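Local coordinates for protein proteasome accessory factor B/C (PafBC) (Paenarthrobacter aurescens, PDB 6SJ9) that probably regulates transcription in the bacterial DNA damage response, joining winged helix-turn-helix DNA-binding modules to WYL domains in one chain, at residues L9-A14 / V51-F56; L13-T18 / A25-K30; E428-L433 / G467-A472. All blocks are in the same frame, centred on the assembly; numbering follows the deposited sequence.

Contact 1: L9-A14 / V51-F56; sequences LNLLLA and VDLKQF
Leu53 pushes one methyl group, CD1, against Leu11 and Leu12, and every close approach between the segments runs through this branch. On Leu11, CD2 lies 3.9 Å from CD1 of Leu53, and CG of Leu11 is equally near. The two side chains are set at a slant, and CG and CD2 of Leu11 both face the Leu53 methyl. The same methyl also faces the backbone of the next residue. Leu53 CD1 sits 4.2 Å from Leu12 N and 4.3 Å from Leu12 CB. One methyl thus rests against two successive residues of the facing helix. With CG opposite the carbonyl carbon (chi1 -81°), the branched end of Leu53 is held out toward helix 2-17.

The segments belong to helix 2-17 and to the end of helix 39-55. These are the first and third helices of the N-terminal module, and their order, followed by short strands, is consistent with a winged helix-turn-helix. Phe56 is the first residue to leave helical geometry. No hydrogen bond links the two segments, and the backbones stay well apart: the nearest CA atoms, of Leu12 and Leu53, are 7.6 Å from each other.

Beyond the three leucines the contact loosens. Lys54 and Gln55 are exposed on the far side of their helix, and Val51 is exposed too. Asp52 also stays off Leu11 and Leu12, and its OD2 forms a salt bridge with Arg4, nearer the start of helix 2-17. Other residues fill in around the leucines. Phe46 and Tyr32 touch Leu11, while Phe58 and Ile81 touch Leu12. Leu9 and Phe56 both reach helix 457-469.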
loop_
_atom_site.group_PDB
_atom_site.type_symbol
_atom_site.label_atom_id
_atom_site.label_comp_id
_atom_site.label_asym_id
_atom_site.label_seq_id
_atom_site.Cartn_x
_atom_site.Cartn_y
_atom_site.Cartn_z
ATOM N N LEU A 9 8.938 -8.812 -22.526
ATOM C CA LEU A 9 9.099 -7.439 -22.048
ATOM C C LEU A 9 10.001 -6.636 -22.972
ATOM O O LEU A 9 9.631 -5.539 -23.414
ATOM C CB LEU A 9 9.634 -7.430 -20.604
ATOM C CG LEU A 9 8.655 -8.021 -19.593
ATOM C CD1 LEU A 9 9.229 -8.385 -18.194
ATOM C CD2 LEU A 9 7.453 -7.056 -19.408
ATOM N N ASN A 10 11.148 -7.213 -23.348
ATOM C CA ASN A 10 12.087 -6.553 -24.260
ATOM C C ASN A 10 11.465 -6.330 -25.641
ATOM O O ASN A 10 11.672 -5.278 -26.263
ATOM C CB ASN A 10 13.362 -7.413 -24.388
ATOM C CG ASN A 10 14.201 -7.450 -23.094
ATOM O OD1 ASN A 10 14.260 -6.481 -22.339
ATOM N ND2 ASN A 10 14.803 -8.601 -22.821
ATOM N N LEU A 11 10.711 -7.321 -26.151
ATOM C CA LEU A 11 10.059 -7.141 -27.447
ATOM C C LEU A 11 9.080 -5.982 -27.366
ATOM O O LEU A 11 9.081 -5.093 -28.216
ATOM C CB LEU A 11 9.363 -8.440 -27.898
ATOM C CG LEU A 11 8.527 -8.403 -29.190
ATOM C CD1 LEU A 11 9.392 -7.965 -30.362
ATOM C CD2 LEU A 11 7.899 -9.746 -29.500
ATOM N N LEU A 12 8.274 -5.952 -26.303
ATOM C CA LEU A 12 7.279 -4.897 -26.163
ATOM C C LEU A 12 7.944 -3.519 -26.128
ATOM O O LEU A 12 7.489 -2.580 -26.789
ATOM C CB LEU A 12 6.434 -5.147 -24.906
ATOM C CG LEU A 12 5.553 -4.012 -24.374
ATOM C CD1 LEU A 12 4.507 -3.603 -25.396
ATOM C CD2 LEU A 12 4.869 -4.410 -23.016
ATOM N N LEU A 13 9.052 -3.391 -25.410
ATOM C CA LEU A 13 9.696 -2.074 -25.327
ATOM C C LEU A 13 10.326 -1.666 -26.651
ATOM O O LEU A 13 10.209 -0.516 -27.058
ATOM C CB LEU A 13 10.752 -2.061 -24.226
ATOM C CG LEU A 13 10.060 -2.203 -22.879
ATOM C CD1 LEU A 13 11.069 -2.378 -21.797
ATOM C CD2 LEU A 13 9.206 -0.964 -22.636
ATOM N N ALA A 14 10.941 -2.611 -27.362
ATOM C CA ALA A 14 11.562 -2.298 -28.648
ATOM C C ALA A 14 10.538 -1.803 -29.658
ATOM O O ALA A 14 10.809 -0.887 -30.447
ATOM C CB ALA A 14 12.273 -3.547 -29.192
ATOM N N VAL A 51 1.770 -13.349 -31.246
ATOM C CA VAL A 51 0.476 -13.848 -30.798
ATOM C C VAL A 51 0.327 -13.644 -29.308
ATOM O O VAL A 51 -0.730 -13.203 -28.825
ATOM C CB VAL A 51 0.332 -15.330 -31.177
ATOM C CG1 VAL A 51 -0.815 -15.968 -30.401
ATOM C CG2 VAL A 51 0.128 -15.460 -32.702
ATOM N N ASP A 52 1.387 -13.936 -28.546
ATOM C CA ASP A 52 1.275 -13.835 -27.086
ATOM C C ASP A 52 1.085 -12.379 -26.643
ATOM O O ASP A 52 0.246 -12.096 -25.783
ATOM C CB ASP A 52 2.502 -14.475 -26.426
ATOM C CG ASP A 52 2.533 -16.028 -26.575
ATOM O OD1 ASP A 52 1.539 -16.636 -27.009
ATOM O OD2 ASP A 52 3.598 -16.636 -26.301
ATOM N N LEU A 53 1.842 -11.428 -27.229
ATOM C CA LEU A 53 1.650 -10.021 -26.872
ATOM C C LEU A 53 0.222 -9.549 -27.157
ATOM O O LEU A 53 -0.350 -8.787 -26.371
ATOM C CB LEU A 53 2.654 -9.144 -27.631
ATOM C CG LEU A 53 4.037 -9.091 -27.007
ATOM C CD1 LEU A 53 4.898 -8.082 -27.714
ATOM C CD2 LEU A 53 3.897 -8.751 -25.515
ATOM N N LYS A 54 -0.381 -9.998 -28.268
ATOM C CA LYS A 54 -1.753 -9.586 -28.573
ATOM C C LYS A 54 -2.718 -10.000 -27.465
ATOM O O LYS A 54 -3.618 -9.230 -27.095
ATOM C CB LYS A 54 -2.174 -10.122 -29.946
ATOM C CG LYS A 54 -3.521 -9.558 -30.424
ATOM C CD LYS A 54 -3.956 -10.081 -31.799
ATOM C CE LYS A 54 -3.293 -9.238 -32.892
ATOM N NZ LYS A 54 -4.206 -9.007 -34.060
ATOM N N GLN A 55 -2.502 -11.181 -26.871
ATOM C CA GLN A 55 -3.356 -11.650 -25.779
ATOM C C GLN A 55 -3.163 -10.828 -24.505
ATOM O O GLN A 55 -4.069 -10.780 -23.656
ATOM C CB GLN A 55 -3.064 -13.127 -25.480
ATOM C CG GLN A 55 -3.862 -14.152 -26.281
ATOM C CD GLN A 55 -5.224 -14.480 -25.650
ATOM O OE1 GLN A 55 -5.467 -14.221 -24.461
ATOM N NE2 GLN A 55 -6.116 -15.056 -26.451
ATOM N N PHE A 56 -2.026 -10.153 -24.350
ATOM C CA PHE A 56 -1.924 -9.210 -23.252
ATOM C C PHE A 56 -2.458 -7.841 -23.604
ATOM O O PHE A 56 -2.273 -6.914 -22.807
ATOM C CB PHE A 56 -0.476 -9.088 -22.750
ATOM C CG PHE A 56 0.051 -10.350 -22.183
ATOM C CD1 PHE A 56 -0.461 -10.837 -20.979
ATOM C CD2 PHE A 56 1.039 -11.056 -22.828
ATOM C CE1 PHE A 56 0.014 -12.044 -20.439
ATOM C CE2 PHE A 56 1.532 -12.238 -22.299
ATOM C CZ PHE A 56 1.026 -12.743 -21.098
#

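Contact 2: L13-T18 / A25-K30; sequences LALLNT and AVLREK. With K (potassium ion), chain C.
Lys30 lays the charged end of its side chain against a methyl group: NZ of Lys30 is 3.8 Å from Ala14 CB. The end of the chain passes over the alanine, and Lys30 CE is 4.1 Å from Ala14 CB. A bend at chi3 (51°), in a chain extended at chi2 and chi4, brings the ammonium group there. Lys30 is exposed, so this is the outer edge of the contact.

The inner part is apolar. CD2 of Leu15 meets CD1 of Leu27 at 3.7 Å, and the two side chains cross at about a right angle. CD2 of Leu27 also lies 4.2 Å from Ala14 CB. The helix segments 13-17 and 25-30 run at 134° to each other, with axes 11.4 Å apart at their closest. They belong to the first two helices of the N-terminal module, whose order is consistent with a winged helix-turn-helix. Leu22, in the short strand between them, touches both Leu27 and Lys30.

At the end of helix 2-17, the carbonyls of Leu16, in the last turn, and Thr18, just beyond it, bind a potassium ion. The potassium ion is 2.6 Å from Leu16 O and 2.8 Å from Thr18 O. Backbone oxygens of Ile81, Lys83 and Ser85 complete the five protein ligands. The chemistry is therefore divided. Apolar side chains and the end of Lys30 join the two helices without any hydrogen bond, while the ion ties the helix end to residues 81-85 through neutral carbonyls.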
loop_
_atom_site.group_PDB
_atom_site.type_symbol
_atom_site.label_atom_id
_atom_site.label_comp_id
_atom_site.label_asym_id
_atom_site.label_seq_id
_atom_site.Cartn_x
_atom_site.Cartn_y
_atom_site.Cartn_z
ATOM N N LEU A 13 9.052 -3.391 -25.410
ATOM C CA LEU A 13 9.696 -2.074 -25.327
ATOM C C LEU A 13 10.326 -1.666 -26.651
ATOM O O LEU A 13 10.209 -0.516 -27.058
ATOM C CB LEU A 13 10.752 -2.061 -24.226
ATOM C CG LEU A 13 10.060 -2.203 -22.879
ATOM C CD1 LEU A 13 11.069 -2.378 -21.797
ATOM C CD2 LEU A 13 9.206 -0.964 -22.636
ATOM N N ALA A 14 10.941 -2.611 -27.362
ATOM C CA ALA A 14 11.562 -2.298 -28.648
ATOM C C ALA A 14 10.538 -1.803 -29.658
ATOM O O ALA A 14 10.809 -0.887 -30.447
ATOM C CB ALA A 14 12.273 -3.547 -29.192
ATOM N N LEU A 15 9.357 -2.422 -29.671
ATOM C CA LEU A 15 8.348 -1.998 -30.625
ATOM C C LEU A 15 7.686 -0.701 -30.209
ATOM O O LEU A 15 7.297 0.097 -31.078
ATOM C CB LEU A 15 7.299 -3.103 -30.765
ATOM C CG LEU A 15 7.827 -4.458 -31.214
ATOM C CD1 LEU A 15 6.681 -5.435 -31.290
ATOM C CD2 LEU A 15 8.520 -4.305 -32.560
ATOM N N LEU A 16 7.615 -0.452 -28.900
ATOM C CA LEU A 16 7.054 0.794 -28.394
ATOM C C LEU A 16 7.980 1.952 -28.715
ATOM O O LEU A 16 7.523 3.048 -29.073
ATOM C CB LEU A 16 6.825 0.661 -26.884
ATOM C CG LEU A 16 5.497 1.017 -26.231
ATOM C CD1 LEU A 16 4.265 0.654 -27.036
ATOM C CD2 LEU A 16 5.398 0.402 -24.837
ATOM N N ASN A 17 9.291 1.725 -28.598
ATOM C CA ASN A 17 10.240 2.819 -28.772
ATOM C C ASN A 17 10.221 3.362 -30.190
ATOM O O ASN A 17 10.206 4.580 -30.389
ATOM C CB ASN A 17 11.630 2.379 -28.347
ATOM C CG ASN A 17 11.724 2.284 -26.860
ATOM O OD1 ASN A 17 11.027 3.015 -26.157
ATOM N ND2 ASN A 17 12.532 1.363 -26.358
ATOM N N THR A 18 10.244 2.484 -31.190
ATOM C CA THR A 18 10.398 2.936 -32.564
ATOM C C THR A 18 9.178 3.717 -33.021
ATOM O O THR A 18 8.038 3.272 -32.857
ATOM C CB THR A 18 10.619 1.767 -33.519
ATOM O OG1 THR A 18 10.701 2.283 -34.846
ATOM C CG2 THR A 18 9.448 0.764 -33.469
ATOM N N ALA A 25 14.997 -8.182 -39.016
ATOM C CA ALA A 25 16.430 -8.362 -38.813
ATOM C C ALA A 25 16.923 -7.600 -37.591
ATOM O O ALA A 25 17.738 -8.114 -36.817
ATOM C CB ALA A 25 17.193 -7.926 -40.066
ATOM N N VAL A 26 16.456 -6.367 -37.406
ATOM C CA VAL A 26 16.885 -5.593 -36.244
ATOM C C VAL A 26 16.334 -6.209 -34.955
ATOM O O VAL A 26 17.036 -6.280 -33.936
ATOM C CB VAL A 26 16.470 -4.118 -36.406
ATOM C CG1 VAL A 26 16.847 -3.333 -35.176
ATOM C CG2 VAL A 26 17.112 -3.515 -37.652
ATOM N N LEU A 27 15.064 -6.646 -34.969
ATOM C CA LEU A 27 14.481 -7.253 -33.774
ATOM C C LEU A 27 15.245 -8.494 -33.351
ATOM O O LEU A 27 15.413 -8.747 -32.153
ATOM C CB LEU A 27 13.013 -7.606 -34.000
ATOM C CG LEU A 27 12.058 -6.430 -34.111
ATOM C CD1 LEU A 27 10.604 -6.911 -34.198
ATOM C CD2 LEU A 27 12.265 -5.552 -32.905
ATOM N N ARG A 28 15.719 -9.282 -34.315
ATOM C CA ARG A 28 16.437 -10.500 -33.956
ATOM C C ARG A 28 17.684 -10.171 -33.146
ATOM O O ARG A 28 17.940 -10.788 -32.105
ATOM C CB ARG A 28 16.829 -11.298 -35.195
ATOM C CG ARG A 28 17.636 -12.533 -34.826
ATOM C CD ARG A 28 18.089 -13.335 -36.038
ATOM N NE ARG A 28 18.885 -14.498 -35.640
ATOM C CZ ARG A 28 19.445 -15.354 -36.491
ATOM N NH1 ARG A 28 19.316 -15.172 -37.798
ATOM N NH2 ARG A 28 20.147 -16.382 -36.033
ATOM N N GLU A 29 18.446 -9.162 -33.587
ATOM C CA GLU A 29 19.676 -8.783 -32.902
ATOM C C GLU A 29 19.391 -8.164 -31.541
ATOM O O GLU A 29 20.072 -8.478 -30.555
ATOM C CB GLU A 29 20.425 -7.773 -33.770
ATOM C CG GLU A 29 20.803 -8.284 -35.157
ATOM C CD GLU A 29 21.321 -7.172 -36.064
ATOM O OE1 GLU A 29 21.622 -7.454 -37.244
ATOM O OE2 GLU A 29 21.413 -6.013 -35.600
ATOM N N LYS A 30 18.362 -7.315 -31.462
ATOM C CA LYS A 30 18.090 -6.550 -30.247
ATOM C C LYS A 30 17.452 -7.396 -29.150
ATOM O O LYS A 30 17.764 -7.218 -27.965
ATOM C CB LYS A 30 17.193 -5.356 -30.558
ATOM C CG LYS A 30 17.875 -4.220 -31.267
ATOM C CD LYS A 30 16.890 -3.086 -31.470
ATOM C CE LYS A 30 16.196 -2.714 -30.168
ATOM N NZ LYS A 30 15.271 -1.564 -30.360
HETATM K K K C . 5.881 3.371 -31.065
#

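Contact 3: E428-L433 / G467-A472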
loop_
_atom_site.group_PDB
_atom_site.type_symbol
_atom_site.label_atom_id
_atom_site.label_comp_id
_atom_site.label_asym_id
_atom_site.label_seq_id
_atom_site.Cartn_x
_atom_site.Cartn_y
_atom_site.Cartn_z
ATOM N N GLU A 428 4.768 7.963 -14.512
ATOM C CA GLU A 428 5.262 7.905 -13.137
ATOM C C GLU A 428 4.502 6.882 -12.304
ATOM O O GLU A 428 5.110 6.144 -11.524
ATOM C CB GLU A 428 5.175 9.295 -12.503
ATOM C CG GLU A 428 6.163 10.348 -13.101
ATOM C CD GLU A 428 5.805 10.878 -14.533
ATOM O OE1 GLU A 428 4.681 10.631 -15.052
ATOM O OE2 GLU A 428 6.687 11.552 -15.140
ATOM N N GLU A 429 3.174 6.866 -12.425
ATOM C CA GLU A 429 2.345 5.888 -11.713
ATOM C C GLU A 429 2.640 4.450 -12.145
ATOM O O GLU A 429 2.691 3.548 -11.306
ATOM C CB GLU A 429 0.853 6.192 -11.945
ATOM C CG GLU A 429 0.379 7.510 -11.284
ATOM C CD GLU A 429 -0.926 8.082 -11.906
ATOM O OE1 GLU A 429 -1.413 7.588 -12.971
ATOM O OE2 GLU A 429 -1.479 9.008 -11.272
ATOM N N ALA A 430 2.809 4.221 -13.452
ATOM C CA ALA A 430 3.150 2.888 -13.947
ATOM C C ALA A 430 4.526 2.453 -13.442
ATOM O O ALA A 430 4.696 1.311 -13.009
ATOM C CB ALA A 430 3.114 2.863 -15.478
ATOM N N ALA A 431 5.513 3.361 -13.472
ATOM C CA ALA A 431 6.843 3.018 -12.995
ATOM C C ALA A 431 6.812 2.688 -11.514
ATOM O O ALA A 431 7.450 1.718 -11.076
ATOM C CB ALA A 431 7.851 4.157 -13.240
ATOM N N ALA A 432 6.089 3.485 -10.724
ATOM C CA ALA A 432 6.021 3.214 -9.279
ATOM C C ALA A 432 5.462 1.827 -9.024
ATOM O O ALA A 432 6.011 1.046 -8.236
ATOM C CB ALA A 432 5.155 4.267 -8.574
ATOM N N LEU A 433 4.362 1.503 -9.713
ATOM C CA LEU A 433 3.720 0.214 -9.546
ATOM C C LEU A 433 4.622 -0.935 -10.019
ATOM O O LEU A 433 4.643 -2.005 -9.393
ATOM C CB LEU A 433 2.381 0.221 -10.296
ATOM C CG LEU A 433 1.276 1.110 -9.690
ATOM C CD1 LEU A 433 0.197 1.276 -10.702
ATOM C CD2 LEU A 433 0.739 0.458 -8.470
ATOM N N GLY A 467 3.931 -1.672 -20.601
ATOM C CA GLY A 467 3.513 -0.887 -21.745
ATOM C C GLY A 467 3.090 0.510 -21.346
ATOM O O GLY A 467 3.245 1.450 -22.122
ATOM N N ALA A 468 2.602 0.674 -20.110
ATOM C CA ALA A 468 2.185 1.984 -19.660
ATOM C C ALA A 468 3.352 2.816 -19.167
ATOM O O ALA A 468 3.287 4.042 -19.225
ATOM C CB ALA A 468 1.117 1.817 -18.576
ATOM N N ALA A 469 4.443 2.191 -18.769
ATOM C CA ALA A 469 5.599 2.959 -18.370
ATOM C C ALA A 469 6.502 3.297 -19.537
ATOM O O ALA A 469 7.293 4.230 -19.422
ATOM C CB ALA A 469 6.423 2.229 -17.312
ATOM N N GLY A 470 6.428 2.544 -20.634
ATOM C CA GLY A 470 7.422 2.670 -21.699
ATOM C C GLY A 470 8.839 2.345 -21.227
ATOM O O GLY A 470 9.064 1.589 -20.276
ATOM N N GLU A 471 9.818 2.999 -21.857
ATOM C CA GLU A 471 11.227 2.667 -21.600
ATOM C C GLU A 471 11.606 2.828 -20.125
ATOM O O GLU A 471 12.525 2.150 -19.662
ATOM C CB GLU A 471 12.118 3.545 -22.510
ATOM C CG GLU A 471 13.648 3.283 -22.504
ATOM C CD GLU A 471 14.090 1.863 -22.871
ATOM O OE1 GLU A 471 13.329 1.094 -23.504
ATOM O OE2 GLU A 471 15.235 1.522 -22.502
ATOM N N ALA A 472 10.895 3.670 -19.368
ATOM C CA ALA A 472 11.102 3.775 -17.929
ATOM C C ALA A 472 10.881 2.439 -17.210
ATOM O O ALA A 472 11.382 2.252 -16.099
ATOM C CB ALA A 472 10.162 4.825 -17.346
#
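Ala430 has the most surface buried here, and its CB is the centre of the contact. It points at the last turn of helix 457-469 and touches backbone as well as side chains. The CB of Ala430 is 3.6 Å from Ala469 N and 3.7 Å from Ala468 C, so it sits against the peptide link between these two alanines. Their own methyl groups flank it, with CB of Ala468 and CB of Ala469 each 3.8 Å from Ala430 CB.

Ala469 comes next in buried surface. Its CB points toward helix 427-441, and CB of Ala469 also approaches the backbone N of Ala431 at 4.1 Å. Ala431 is covered to a similar extent, although its own CB makes no closer approach than 4.7 Å.

With methyl groups as the largest side chains in the interface, the backbones come close. The CA atoms of Ala430 and Ala469 are only 5.1 Å apart. No hydrogen bond joins the two segments, so the contact rests on the close fit of small groups. Just after Ala469 the chain turns sharply. Gly470 takes a positive phi (61°), and a type II' turn runs from Ala469 to Ala472.

The contact joins helix 427-441, in the PafC helix-turn-helix part of the chain, to the end of helix 457-469. Leu465 of the latter helix also packs on Ala430 and Leu433. Helix 95-118 touches Ala432 and Leu433. Glu471 makes a salt bridge with Arg474 of the short helix that follows. Gly467 is bonded through its backbone to Leu88, just ahead of strand 90-93.

How the contacts relate
Contacts 1 and 2 both start from helix 2-17 and share Leu13 and Ala14. Their centres are 11 Å apart. Helices 24-31 and 39-55, which follow each other in the chain, each supply one partner, so the three helices form one small core. Contact 3 comes much later in sequence, between helices 427-441 and 457-469, its centre about 15 Å from that of contact 1 and 19 Å from that of contact 2. It still touches the first two: Leu12 and Leu13 pack on residues 467-471, and Asn17 ND2 probably hydrogen-bonds to Glu471 OE1. The N-terminal module is thus packed against a part of the chain more than 400 residues later.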